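CocE/NonD family hydrolase (Staphylococcus aureus, PDB 3IB3) probably hydrolyses ester or amide bonds as an alpha/beta-hydrolase enzyme related to cocaine esterase and the X-Pro dipeptidyl-peptidases. Local coordinates at residues D197-V202 with H241-D246; L364-H369 with V393-T398; M409-W414 with L509-K514; M423-G428 with V490-E495; V459-L464 with E479-L484. All coordinates share one frame; numbering follows the deposited sequence.

Contact 1. Residues D197-V202 with H241-D246; sequences DMYREV and HPLFDD
Y199 and F244 carry the apolar part of this contact between a short helix and a loop. The CB of F244 lies over a face of the Y199 ring, 4.2 Å from its centroid, a CH-pi contact, while F244 CD1 rests 3.9 Å from Y199 CB. With CG anti to the backbone N (chi1 -178°), the tyrosine ring extends from the helix toward the loop, and its length suits it to reach a backbone acceptor: Y199 OH donates to P242 O at 2.8 Å, from above the carbonyl plane.

A cation-pi interaction adds to this. R200 CZ sits 4.2 Å from the F244 centroid, the guanidinium standing steeply (76°) on the ring with NH1 over its centre. D197 holds that group in place through a salt bridge, R200 NH1 to D197 OD2 at 3.1 Å on the syn lone pair; OD2 also binds Q252, and R200 NH2 bonds to H476 O. D197 is in addition the N-cap, its OD1 accepting weakly from R200 N. In the loop, H241 ND1 donates to D245 OD2 (2.6 Å).

The contact thus joins the start of helix 198-203 to the link between helices 234-240 and 246-249, while M198 and V202 pack on helix 213-224.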
# COMPACT_ATOMS: atom_id res chain seq x y z
N ASP A 197 -6.43 5.71 -3.60
CA ASP A 197 -6.64 7.16 -3.78
C ASP A 197 -5.31 7.71 -4.22
O ASP A 197 -4.45 8.04 -3.42
CB ASP A 197 -7.08 7.79 -2.47
CG ASP A 197 -7.27 9.30 -2.52
OD1 ASP A 197 -6.81 10.02 -3.46
OD2 ASP A 197 -7.92 9.75 -1.59
N MSE A 198 -5.12 7.76 -5.52
CA MSE A 198 -3.82 8.14 -6.04
C MSE A 198 -3.35 9.55 -5.59
O MSE A 198 -2.14 9.77 -5.35
CB MSE A 198 -3.81 8.06 -7.55
CG MSE A 198 -3.84 6.71 -8.16
SE MSE A 198 -3.89 6.87 -10.18
CE MSE A 198 -2.34 8.02 -10.49
N TYR A 199 -4.25 10.52 -5.49
CA TYR A 199 -3.79 11.87 -5.12
C TYR A 199 -3.12 11.90 -3.75
O TYR A 199 -2.11 12.55 -3.58
CB TYR A 199 -4.91 12.91 -5.20
CG TYR A 199 -4.44 14.31 -4.88
CD1 TYR A 199 -3.95 15.16 -5.88
CD2 TYR A 199 -4.42 14.77 -3.56
CE1 TYR A 199 -3.47 16.44 -5.56
CE2 TYR A 199 -3.97 16.03 -3.25
CZ TYR A 199 -3.48 16.85 -4.23
OH TYR A 199 -3.07 18.08 -3.86
N ARG A 200 -3.69 11.17 -2.80
CA ARG A 200 -3.24 11.19 -1.42
C ARG A 200 -2.15 10.17 -1.11
O ARG A 200 -1.55 10.23 -0.03
CB ARG A 200 -4.41 10.93 -0.46
CG ARG A 200 -5.26 12.21 -0.21
CD ARG A 200 -6.50 11.95 0.69
NE ARG A 200 -7.31 13.17 0.78
CZ ARG A 200 -8.19 13.55 -0.14
NH1 ARG A 200 -8.35 12.81 -1.25
NH2 ARG A 200 -8.87 14.70 0.01
N GLU A 201 -1.90 9.23 -2.01
CA GLU A 201 -1.08 8.04 -1.66
C GLU A 201 0.11 7.74 -2.59
O GLU A 201 1.05 7.09 -2.17
CB GLU A 201 -2.00 6.84 -1.55
CG GLU A 201 -3.13 7.08 -0.51
CD GLU A 201 -4.17 6.01 -0.46
OE1 GLU A 201 -4.24 5.21 -1.40
OE2 GLU A 201 -4.96 5.99 0.52
N VAL A 202 0.09 8.21 -3.83
CA VAL A 202 1.26 8.04 -4.72
C VAL A 202 1.68 9.29 -5.52
O VAL A 202 2.89 9.55 -5.67
CB VAL A 202 1.05 6.85 -5.64
CG1 VAL A 202 -0.11 7.11 -6.60
CG2 VAL A 202 2.34 6.48 -6.38
N HIS A 241 -2.44 19.01 -12.44
CA HIS A 241 -3.47 18.81 -11.43
C HIS A 241 -2.85 18.71 -10.04
O HIS A 241 -2.76 17.64 -9.45
CB HIS A 241 -4.34 17.60 -11.77
CG HIS A 241 -5.14 17.77 -13.04
ND1 HIS A 241 -6.28 18.56 -13.09
CD2 HIS A 241 -4.94 17.31 -14.30
CE1 HIS A 241 -6.76 18.54 -14.33
NE2 HIS A 241 -5.97 17.77 -15.07
N PRO A 242 -2.46 19.86 -9.50
CA PRO A 242 -1.78 19.89 -8.19
C PRO A 242 -2.76 19.84 -7.02
O PRO A 242 -2.32 19.79 -5.89
CB PRO A 242 -1.11 21.24 -8.21
CG PRO A 242 -2.10 22.08 -8.99
CD PRO A 242 -2.51 21.20 -10.11
N LEU A 243 -4.05 19.92 -7.29
CA LEU A 243 -5.06 19.82 -6.26
C LEU A 243 -5.95 18.64 -6.53
O LEU A 243 -6.00 18.13 -7.67
CB LEU A 243 -5.91 21.08 -6.18
CG LEU A 243 -5.14 22.37 -6.02
CD1 LEU A 243 -6.08 23.49 -5.65
CD2 LEU A 243 -4.08 22.15 -4.98
N PHE A 244 -6.64 18.22 -5.46
CA PHE A 244 -7.60 17.13 -5.47
C PHE A 244 -8.85 17.48 -6.24
O PHE A 244 -9.93 17.61 -5.66
CB PHE A 244 -7.97 16.71 -4.04
CG PHE A 244 -8.86 15.50 -3.98
CD1 PHE A 244 -8.44 14.33 -4.57
CD2 PHE A 244 -10.11 15.55 -3.37
CE1 PHE A 244 -9.25 13.18 -4.53
CE2 PHE A 244 -10.92 14.44 -3.33
CZ PHE A 244 -10.50 13.25 -3.92
N ASP A 245 -8.71 17.60 -7.56
CA ASP A 245 -9.75 18.15 -8.43
C ASP A 245 -10.43 17.05 -9.19
O ASP A 245 -10.31 15.86 -8.87
CB ASP A 245 -9.16 19.20 -9.40
CG ASP A 245 -8.16 18.63 -10.38
OD1 ASP A 245 -8.10 17.38 -10.54
OD2 ASP A 245 -7.39 19.45 -10.96
N ASP A 246 -11.15 17.43 -10.23
CA ASP A 246 -12.00 16.47 -10.90
C ASP A 246 -11.22 15.33 -11.55
O ASP A 246 -11.73 14.22 -11.59
CB ASP A 246 -12.95 17.18 -11.85
CG ASP A 246 -13.88 18.07 -11.10
OD1 ASP A 246 -14.47 17.59 -10.10
OD2 ASP A 246 -14.01 19.26 -11.43

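Contact 2. Residues L364-H369 with V393-T398; sequences LNAENH and VSFKYT
L364 and F395 form the apolar half of this contact in the C-terminal beta domain, where the end of strand 358-365 and the turn after it pack against strand 392-398. The CD2 methyl of L364 stands over the centre of the F395 ring, 3.4 Å from the centroid, in a close CH-pi contact; L364 also packs on L411 and L413 of strand 408-417. F395 has CG anti to the carbonyl carbon (chi1 -59°), which swings its ring against the turn; there the ring edge meets backbone, with N365 O 3.6 Å from F395 CE1 and A366 CA nearby. A flat ring can offer its face to the leucine methyl and its rim to the turn backbone. The imidazole of H369 is nearly parallel to the F395 ring but slid far aside, so the two hardly overlap.

The polar half belongs to H369. Its ND1 donates to S394 O at 3.2 Å, the oxygen lying in the imidazole plane and the ND1 in the carbonyl plane. H369 also uses its backbone: its O accepts from K396 N (3.2 Å, N-H...O 151°) and is approached by F395 CA at 3.5 Å. K396 in turn bonds by backbone to L371 of strand 370-372.

F395 pairs by backbone with V511 on one side of its strand, while S394 O and K396 N are taken up by H369 ND1 and H369 O, so one residue of the turn serves both.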
# COMPACT_ATOMS: atom_id res chain seq x y z
N LEU A 364 4.41 19.25 22.83
CA LEU A 364 5.75 19.69 22.46
C LEU A 364 6.27 20.96 23.22
O LEU A 364 5.50 21.92 23.49
CB LEU A 364 5.76 19.99 20.95
CG LEU A 364 5.93 18.84 19.96
CD1 LEU A 364 4.67 18.00 19.85
CD2 LEU A 364 6.34 19.36 18.59
N ASN A 365 7.57 20.96 23.51
CA ASN A 365 8.27 22.10 24.15
C ASN A 365 9.54 22.44 23.34
O ASN A 365 10.50 21.71 23.35
CB ASN A 365 8.62 21.71 25.59
CG ASN A 365 9.13 22.89 26.42
OD1 ASN A 365 8.91 24.05 26.09
ND2 ASN A 365 9.81 22.59 27.51
N ALA A 366 9.53 23.54 22.63
CA ALA A 366 10.70 23.97 21.85
C ALA A 366 11.90 24.36 22.74
O ALA A 366 13.04 24.25 22.33
CB ALA A 366 10.30 25.14 20.93
N GLU A 367 11.62 24.84 23.95
CA GLU A 367 12.65 25.21 24.93
C GLU A 367 13.60 24.07 25.34
O GLU A 367 14.78 24.30 25.50
CB GLU A 367 11.96 25.72 26.17
CG GLU A 367 12.85 26.29 27.25
CD GLU A 367 12.07 26.50 28.53
OE1 GLU A 367 11.12 25.71 28.79
OE2 GLU A 367 12.38 27.46 29.29
N ASN A 368 13.08 22.86 25.58
CA ASN A 368 13.94 21.70 25.89
C ASN A 368 13.74 20.51 24.95
O ASN A 368 14.36 19.48 25.12
CB ASN A 368 13.77 21.26 27.36
CG ASN A 368 12.43 20.65 27.64
OD1 ASN A 368 11.61 20.53 26.74
ND2 ASN A 368 12.21 20.25 28.87
N HIS A 369 12.92 20.69 23.92
CA HIS A 369 12.73 19.69 22.89
C HIS A 369 12.27 18.37 23.47
O HIS A 369 12.84 17.32 23.21
CB HIS A 369 14.01 19.55 22.08
CG HIS A 369 14.38 20.80 21.38
ND1 HIS A 369 14.19 20.98 20.04
CD2 HIS A 369 14.88 21.97 21.86
CE1 HIS A 369 14.59 22.20 19.70
NE2 HIS A 369 15.01 22.81 20.79
N VAL A 393 14.26 19.78 13.63
CA VAL A 393 14.02 19.92 15.07
C VAL A 393 13.31 18.65 15.59
O VAL A 393 12.41 18.10 14.91
CB VAL A 393 13.21 21.19 15.40
CG1 VAL A 393 14.06 22.44 15.18
CG2 VAL A 393 11.99 21.27 14.57
N SER A 394 13.74 18.17 16.76
CA SER A 394 13.18 16.96 17.38
C SER A 394 12.53 17.22 18.70
O SER A 394 12.84 18.20 19.35
CB SER A 394 14.28 15.94 17.61
OG SER A 394 14.46 15.26 16.41
N PHE A 395 11.64 16.30 19.11
CA PHE A 395 10.97 16.38 20.41
C PHE A 395 10.85 14.97 20.92
O PHE A 395 10.37 14.09 20.19
CB PHE A 395 9.59 17.02 20.25
CG PHE A 395 9.62 18.41 19.67
CD1 PHE A 395 9.70 19.51 20.50
CD2 PHE A 395 9.57 18.62 18.29
CE1 PHE A 395 9.73 20.81 19.97
CE2 PHE A 395 9.60 19.88 17.75
CZ PHE A 395 9.68 20.99 18.59
N LYS A 396 11.32 14.71 22.15
CA LYS A 396 11.45 13.33 22.62
C LYS A 396 10.77 13.01 23.91
O LYS A 396 10.76 13.81 24.83
CB LYS A 396 12.92 12.91 22.79
CG LYS A 396 13.76 12.98 21.52
CD LYS A 396 15.23 12.78 21.84
CE LYS A 396 16.12 13.11 20.64
NZ LYS A 396 17.52 12.83 21.04
N TYR A 397 10.31 11.77 23.99
CA TYR A 397 9.65 11.23 25.18
C TYR A 397 10.22 9.86 25.46
O TYR A 397 10.26 9.01 24.57
CB TYR A 397 8.15 11.11 24.92
CG TYR A 397 7.38 10.62 26.10
CD1 TYR A 397 7.08 11.46 27.15
CD2 TYR A 397 6.97 9.29 26.19
CE1 TYR A 397 6.39 11.00 28.25
CE2 TYR A 397 6.26 8.84 27.27
CZ TYR A 397 5.98 9.69 28.29
OH TYR A 397 5.30 9.22 29.39
N THR A 398 10.68 9.66 26.70
CA THR A 398 11.23 8.38 27.15
C THR A 398 10.17 7.73 28.02
O THR A 398 9.64 8.36 28.95
CB THR A 398 12.53 8.56 27.96
OG1 THR A 398 13.59 8.92 27.07
CG2 THR A 398 12.93 7.27 28.70

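Contact 3. Residues M409-W414 with L509-K514; sequences MNLKLW and LEVVVK
L411 and V511 meet tip to tip, the leucine's CD2 only 3.4 Å from V511 CG1, tighter than usual for two methyls. The same CD2 also reaches V513 CG2 at 3.8 Å, lodging L411 against two valines spaced two apart on their strand. L413 approaches V513 end-on, CD1 to CG2 3.8 Å, and the selenium of M409, a selenomethionine, touches L509 CD1 more loosely. Leucines bridge the gap with long branches, whereas valines present compact, stiff methyl pairs.

What puts the groups there is strand alternation: M409, L411 and L413 face L509, V511 and V513. L411 has CG anti to its own nitrogen (chi1 -175°), directing both methyls across. The strand axes pass 10.3 Å apart at -53°, with no hydrogen bond between them, as in the two layers of a beta sandwich.

Further out, strand 408-417 is hydrogen-bonded to strands 490-503 and 553-558 in one sheet, while strand 508-514 lies between 392-398 and 424-432 in the other.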
# COMPACT_ATOMS: atom_id res chain seq x y z
N MSE A 409 -1.09 8.40 14.05
CA MSE A 409 -0.74 9.55 14.90
C MSE A 409 -1.02 10.84 14.19
O MSE A 409 -0.99 10.91 12.96
CB MSE A 409 0.71 9.46 15.31
CG MSE A 409 1.07 8.09 15.90
SE MSE A 409 2.85 8.10 16.75
CE MSE A 409 3.55 6.33 16.08
N ASN A 410 -1.28 11.88 14.96
CA ASN A 410 -1.58 13.20 14.44
C ASN A 410 -0.63 14.20 15.10
O ASN A 410 -0.73 14.44 16.31
CB ASN A 410 -3.04 13.58 14.76
CG ASN A 410 -3.41 15.00 14.27
OD1 ASN A 410 -2.62 15.69 13.61
ND2 ASN A 410 -4.66 15.42 14.56
N LEU A 411 0.30 14.75 14.31
CA LEU A 411 1.14 15.85 14.76
C LEU A 411 0.44 17.22 14.48
O LEU A 411 0.25 17.63 13.32
CB LEU A 411 2.51 15.77 14.09
CG LEU A 411 3.60 16.77 14.53
CD1 LEU A 411 3.83 16.72 16.04
CD2 LEU A 411 4.91 16.53 13.75
N LYS A 412 0.06 17.89 15.54
CA LYS A 412 -0.54 19.23 15.48
C LYS A 412 0.53 20.32 15.80
O LYS A 412 1.04 20.39 16.90
CB LYS A 412 -1.75 19.21 16.39
CG LYS A 412 -2.26 20.50 16.97
CD LYS A 412 -2.71 21.49 15.94
CE LYS A 412 -3.13 22.75 16.65
NZ LYS A 412 -4.27 22.53 17.57
N LEU A 413 0.86 21.17 14.82
CA LEU A 413 1.92 22.21 14.96
C LEU A 413 1.34 23.58 14.69
O LEU A 413 0.37 23.71 13.93
CB LEU A 413 3.07 21.96 13.97
CG LEU A 413 3.83 20.59 13.99
CD1 LEU A 413 4.98 20.59 12.95
CD2 LEU A 413 4.34 20.32 15.41
N TRP A 414 1.89 24.61 15.34
CA TRP A 414 1.74 26.01 14.90
C TRP A 414 3.08 26.41 14.20
O TRP A 414 4.18 26.10 14.69
CB TRP A 414 1.41 26.95 16.07
CG TRP A 414 0.09 26.64 16.72
CD1 TRP A 414 -0.16 25.68 17.67
CD2 TRP A 414 -1.17 27.29 16.46
NE1 TRP A 414 -1.51 25.70 18.00
CE2 TRP A 414 -2.14 26.68 17.28
CE3 TRP A 414 -1.56 28.34 15.63
CZ2 TRP A 414 -3.50 27.08 17.29
CZ3 TRP A 414 -2.91 28.75 15.63
CH2 TRP A 414 -3.85 28.11 16.46
N LEU A 509 10.53 7.88 22.08
CA LEU A 509 9.88 8.27 20.84
C LEU A 509 10.39 9.67 20.53
O LEU A 509 10.45 10.50 21.42
CB LEU A 509 8.33 8.27 20.95
CG LEU A 509 7.46 8.71 19.72
CD1 LEU A 509 6.06 7.99 19.70
CD2 LEU A 509 7.26 10.21 19.61
N GLU A 510 10.80 9.91 19.29
CA GLU A 510 11.29 11.21 18.81
C GLU A 510 10.43 11.63 17.63
O GLU A 510 10.30 10.85 16.68
CB GLU A 510 12.77 11.09 18.38
CG GLU A 510 13.42 12.30 17.70
CD GLU A 510 14.89 12.00 17.26
OE1 GLU A 510 15.26 10.80 17.13
OE2 GLU A 510 15.67 12.94 17.04
N VAL A 511 9.81 12.82 17.72
CA VAL A 511 9.15 13.44 16.56
C VAL A 511 10.20 14.34 15.92
O VAL A 511 10.94 15.00 16.60
CB VAL A 511 7.95 14.32 16.92
CG1 VAL A 511 7.26 14.84 15.61
CG2 VAL A 511 6.98 13.56 17.72
N VAL A 512 10.30 14.28 14.60
CA VAL A 512 11.27 15.00 13.81
C VAL A 512 10.40 15.79 12.84
O VAL A 512 9.45 15.23 12.23
CB VAL A 512 12.21 14.03 13.01
CG1 VAL A 512 13.34 14.81 12.25
CG2 VAL A 512 12.85 12.97 13.93
N VAL A 513 10.63 17.09 12.75
CA VAL A 513 10.00 17.91 11.75
C VAL A 513 11.16 18.51 10.95
O VAL A 513 12.16 18.95 11.52
CB VAL A 513 9.14 19.05 12.36
CG1 VAL A 513 8.43 19.85 11.25
CG2 VAL A 513 8.14 18.53 13.33
N LYS A 514 11.02 18.52 9.63
CA LYS A 514 12.12 18.91 8.74
C LYS A 514 11.57 19.52 7.44
O LYS A 514 10.35 19.45 7.17
CB LYS A 514 12.95 17.68 8.45
CG LYS A 514 14.33 17.90 7.80
CD LYS A 514 15.04 16.49 7.72
CE LYS A 514 16.40 16.56 6.99
NZ LYS A 514 17.00 15.20 6.80

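Contact 4. Residues M423-G428 with V490-E495; sequences MDLFAG and VPVEIE
I494 and A427 meet in the core of a beta sandwich, consistent with the jelly-roll, galactose-binding-like fold of this C-terminal domain family. I494 buries the largest area here. Its CG2 lies 3.9 Å from A427 CB, and its CD1 comes to 4.0 Å from the same CB, so both branch ends of the isoleucine face the one small methyl from the same side; alanine suits the spot where the sheets draw close. The axes of strands 424-428 and 490-495 approach to 8.5 Å and cross at -51°.

No hydrogen bond links the strands, the backbones being spent within their own sheets: L425 pairs with L457, and strand 490-503 with strand 408-417. L457 also packs on V492 and I494. Toward M423 and V490 the CA atoms lie farther apart than at A427 and I494, and the long side chain of M423, a selenomethionine, is on that side.

L425, next in buried area, works through two parts. Its CB touches I494 CD1 at 4.3 Å. With CG anti to the carbonyl carbon (chi1 -55°), the leucine reaches over the gap where the strands diverge, and its CD1 meets V492 CG2 tip to tip at 4.1 Å.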
# COMPACT_ATOMS: atom_id res chain seq x y z
N MSE A 423 4.87 26.35 2.92
CA MSE A 423 5.81 25.48 3.60
C MSE A 423 5.53 24.01 3.30
O MSE A 423 4.39 23.57 3.29
CB MSE A 423 5.68 25.67 5.10
CG MSE A 423 5.91 27.07 5.59
SE MSE A 423 5.43 27.19 7.50
CE MSE A 423 3.50 27.41 7.38
N ASP A 424 6.61 23.27 3.11
CA ASP A 424 6.58 21.82 2.98
C ASP A 424 7.19 21.19 4.22
O ASP A 424 8.39 21.36 4.51
CB ASP A 424 7.35 21.41 1.74
CG ASP A 424 6.52 21.54 0.45
OD1 ASP A 424 5.27 21.69 0.51
OD2 ASP A 424 7.12 21.51 -0.64
N LEU A 425 6.35 20.47 4.97
CA LEU A 425 6.78 19.80 6.22
C LEU A 425 6.82 18.26 6.12
O LEU A 425 5.89 17.55 5.64
CB LEU A 425 5.86 20.21 7.35
CG LEU A 425 5.70 21.71 7.59
CD1 LEU A 425 4.50 21.87 8.51
CD2 LEU A 425 6.96 22.29 8.24
N PHE A 426 7.95 17.75 6.59
CA PHE A 426 8.30 16.36 6.54
C PHE A 426 8.34 15.92 8.01
O PHE A 426 9.13 16.47 8.78
CB PHE A 426 9.67 16.21 5.85
CG PHE A 426 9.65 16.57 4.39
CD1 PHE A 426 9.63 15.59 3.42
CD2 PHE A 426 9.56 17.87 3.98
CE1 PHE A 426 9.62 15.88 2.12
CE2 PHE A 426 9.53 18.17 2.65
CZ PHE A 426 9.55 17.14 1.71
N ALA A 427 7.46 15.00 8.40
CA ALA A 427 7.36 14.54 9.79
C ALA A 427 7.78 13.09 9.86
O ALA A 427 7.53 12.29 8.95
CB ALA A 427 5.92 14.68 10.30
N GLY A 428 8.40 12.72 10.97
CA GLY A 428 8.75 11.36 11.19
C GLY A 428 8.67 11.01 12.64
O GLY A 428 8.81 11.88 13.49
N VAL A 490 0.21 29.63 11.62
CA VAL A 490 -0.99 28.83 11.38
C VAL A 490 -0.89 27.45 12.00
O VAL A 490 0.20 26.87 12.05
CB VAL A 490 -1.23 28.69 9.86
CG1 VAL A 490 -1.42 30.04 9.27
CG2 VAL A 490 -0.04 27.95 9.21
N PRO A 491 -2.04 26.92 12.45
CA PRO A 491 -2.15 25.55 12.91
C PRO A 491 -2.25 24.57 11.74
O PRO A 491 -3.05 24.76 10.81
CB PRO A 491 -3.44 25.56 13.71
CG PRO A 491 -4.36 26.49 12.86
CD PRO A 491 -3.37 27.54 12.29
N VAL A 492 -1.41 23.54 11.79
CA VAL A 492 -1.47 22.40 10.86
C VAL A 492 -1.63 21.11 11.66
O VAL A 492 -1.20 21.01 12.85
CB VAL A 492 -0.20 22.32 9.92
CG1 VAL A 492 -0.03 23.65 9.13
CG2 VAL A 492 1.10 22.01 10.72
N GLU A 493 -2.28 20.13 11.03
CA GLU A 493 -2.36 18.81 11.56
C GLU A 493 -1.80 17.89 10.49
O GLU A 493 -2.32 17.91 9.39
CB GLU A 493 -3.81 18.46 11.92
CG GLU A 493 -4.35 19.26 13.11
CD GLU A 493 -5.73 18.78 13.58
OE1 GLU A 493 -6.11 17.61 13.34
OE2 GLU A 493 -6.45 19.60 14.18
N ILE A 494 -0.75 17.13 10.84
CA ILE A 494 -0.04 16.22 9.91
C ILE A 494 -0.37 14.79 10.23
O ILE A 494 -0.29 14.37 11.39
CB ILE A 494 1.50 16.32 10.03
CG1 ILE A 494 2.02 17.66 9.59
CG2 ILE A 494 2.24 15.20 9.17
CD1 ILE A 494 3.51 17.80 9.96
N GLU A 495 -0.76 14.04 9.19
CA GLU A 495 -1.11 12.63 9.29
C GLU A 495 0.13 11.79 9.29
O GLU A 495 0.79 11.69 8.28
CB GLU A 495 -1.96 12.23 8.06
CG GLU A 495 -2.41 10.78 7.95
CD GLU A 495 -3.27 10.56 6.69
OE1 GLU A 495 -3.30 11.47 5.83
OE2 GLU A 495 -3.94 9.53 6.58

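Contact 5. Residues V459-L464 with E479-L484; sequences VSHREL and ETELKL
Two arms of the long irregular connection between strands 447-458 and 490-503 are clasped together here, S460 O accepting from L482 N at 2.7 Å in a nearly straight bond (168°). R462, whose backbone N donates to V459 O, supplies a second tie. Its NH1 donates to L482 O (2.7 Å, on a carbonyl lone pair) and to V459 O of its own arm (3.2 Å), both oxygens lying in the guanidinium plane. The planar cation is sandwiched: L482 CD1 lies over one face and L484 CD2 over the opposite one, so its edge is bonded while its faces are covered by leucine methyls. R462 NH2 gives to a water (2.7 Å) close to K483 O.

H461 makes the third tie. Its NE2 donates to the anti lone pair of E481 OE2 at 2.8 Å, ring and carboxylate planes turned 79° apart, while ND1 is paired with H478. S460 OG and K483 NZ both turn to D422 instead.

Lacking regular strand pairing, the arms combine one backbone bond with side-chain donors, R462 supplying two N-H...O bonds to carbonyls. The bond to E481 would probably stabilise a proton on H461 NE2, and the carbonyls gathered at R462 suit its positive charge.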
# COMPACT_ATOMS: atom_id res chain seq x y z
N VAL A 459 1.80 23.19 3.70
CA VAL A 459 0.99 23.97 4.63
C VAL A 459 -0.13 24.78 4.00
O VAL A 459 -1.21 24.92 4.59
CB VAL A 459 1.87 24.85 5.51
CG1 VAL A 459 1.06 25.80 6.37
CG2 VAL A 459 2.75 23.95 6.38
N SER A 460 0.04 25.25 2.77
CA SER A 460 -1.09 25.90 2.10
C SER A 460 -2.26 24.92 1.90
O SER A 460 -3.40 25.38 1.70
CB SER A 460 -0.71 26.55 0.76
OG SER A 460 -0.31 25.61 -0.22
N HIS A 461 -1.98 23.60 1.98
CA HIS A 461 -3.02 22.55 1.92
C HIS A 461 -3.55 22.06 3.27
O HIS A 461 -4.18 20.95 3.37
CB HIS A 461 -2.51 21.31 1.15
CG HIS A 461 -2.21 21.59 -0.29
ND1 HIS A 461 -2.77 20.86 -1.31
CD2 HIS A 461 -1.43 22.52 -0.88
CE1 HIS A 461 -2.33 21.33 -2.47
NE2 HIS A 461 -1.52 22.33 -2.23
N ARG A 462 -3.33 22.87 4.30
CA ARG A 462 -3.75 22.51 5.64
C ARG A 462 -5.27 22.41 5.89
O ARG A 462 -5.64 22.03 6.98
CB ARG A 462 -3.17 23.50 6.65
CG ARG A 462 -3.80 24.94 6.61
CD ARG A 462 -2.95 25.90 7.42
NE ARG A 462 -3.42 27.28 7.35
CZ ARG A 462 -3.21 28.12 6.34
NH1 ARG A 462 -2.57 27.72 5.24
NH2 ARG A 462 -3.65 29.34 6.42
N GLU A 463 -6.14 22.77 4.94
CA GLU A 463 -7.59 22.84 5.28
C GLU A 463 -8.13 21.43 5.59
O GLU A 463 -7.97 20.49 4.81
CB GLU A 463 -8.46 23.52 4.23
CG GLU A 463 -9.84 23.90 4.83
CD GLU A 463 -10.93 24.29 3.83
OE1 GLU A 463 -10.65 24.62 2.66
OE2 GLU A 463 -12.12 24.26 4.24
N LEU A 464 -8.74 21.30 6.76
CA LEU A 464 -9.32 20.05 7.20
C LEU A 464 -10.68 19.78 6.62
O LEU A 464 -11.56 20.66 6.61
CB LEU A 464 -9.42 20.02 8.72
CG LEU A 464 -8.15 20.05 9.55
CD1 LEU A 464 -8.53 19.83 11.04
CD2 LEU A 464 -7.20 19.00 9.06
N GLU A 479 -8.42 21.32 -1.76
CA GLU A 479 -9.16 22.04 -2.75
C GLU A 479 -8.86 23.52 -2.82
O GLU A 479 -9.19 24.13 -3.85
CB GLU A 479 -10.65 21.84 -2.49
CG GLU A 479 -11.12 20.47 -2.77
CD GLU A 479 -12.62 20.37 -2.67
OE1 GLU A 479 -13.21 21.01 -1.74
OE2 GLU A 479 -13.20 19.66 -3.54
N THR A 480 -8.32 24.11 -1.74
CA THR A 480 -7.92 25.54 -1.69
C THR A 480 -6.47 25.63 -1.13
O THR A 480 -6.17 25.07 -0.07
CB THR A 480 -8.83 26.37 -0.74
OG1 THR A 480 -10.21 26.23 -1.12
CG2 THR A 480 -8.45 27.89 -0.79
N GLU A 481 -5.57 26.27 -1.87
CA GLU A 481 -4.27 26.61 -1.33
C GLU A 481 -4.43 27.91 -0.54
O GLU A 481 -4.74 28.95 -1.12
CB GLU A 481 -3.23 26.81 -2.41
CG GLU A 481 -3.00 25.59 -3.25
CD GLU A 481 -1.64 25.57 -3.98
OE1 GLU A 481 -1.25 26.60 -4.60
OE2 GLU A 481 -0.97 24.51 -3.96
N LEU A 482 -4.23 27.82 0.78
CA LEU A 482 -4.27 28.97 1.67
C LEU A 482 -2.84 29.48 1.96
O LEU A 482 -2.21 29.19 3.02
CB LEU A 482 -5.03 28.62 2.97
CG LEU A 482 -6.43 28.03 2.87
CD1 LEU A 482 -6.89 27.52 4.24
CD2 LEU A 482 -7.40 29.04 2.30
N LYS A 483 -2.34 30.24 0.99
CA LYS A 483 -0.97 30.70 1.00
C LYS A 483 -0.71 31.62 2.19
O LYS A 483 -1.64 32.16 2.78
CB LYS A 483 -0.67 31.42 -0.30
CG LYS A 483 -0.52 30.51 -1.48
CD LYS A 483 0.85 29.82 -1.49
CE LYS A 483 0.97 28.87 -2.68
NZ LYS A 483 2.15 27.96 -2.59
N LEU A 484 0.57 31.77 2.53
CA LEU A 484 0.98 32.39 3.78
C LEU A 484 1.58 33.79 3.57
O LEU A 484 2.47 33.98 2.74
CB LEU A 484 2.03 31.52 4.51
CG LEU A 484 1.59 30.11 4.90
CD1 LEU A 484 2.78 29.32 5.48
CD2 LEU A 484 0.47 30.11 5.91
O HOH W 1 -5.82 24.44 2.27
O HOH W 2 -2.89 31.66 5.20
O HOH W 3 -8.11 23.17 1.05

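Contact 1 comes first along the chain, in the hydrolase part; the other four lie in the C-terminal beta domain. Contact 2 closes before contact 3 opens, whereas contact 5 is nested inside contact 4 and contact 4 inside contact 3. The centres of contacts 3 and 4 are about 8 Å apart: strands 408-417 and 490-503 neighbour in one sheet, 508-514 and 424-432 in the other, giving one continuous sandwich core. Contact 2 extends it through strand 392-398, beside 508-514. Contact 5 caps its other end and touches contact 1, centres about 14 Å apart, where L243 CD2 packs on H461, so this loop packs where the hydrolase part and the beta domain meet.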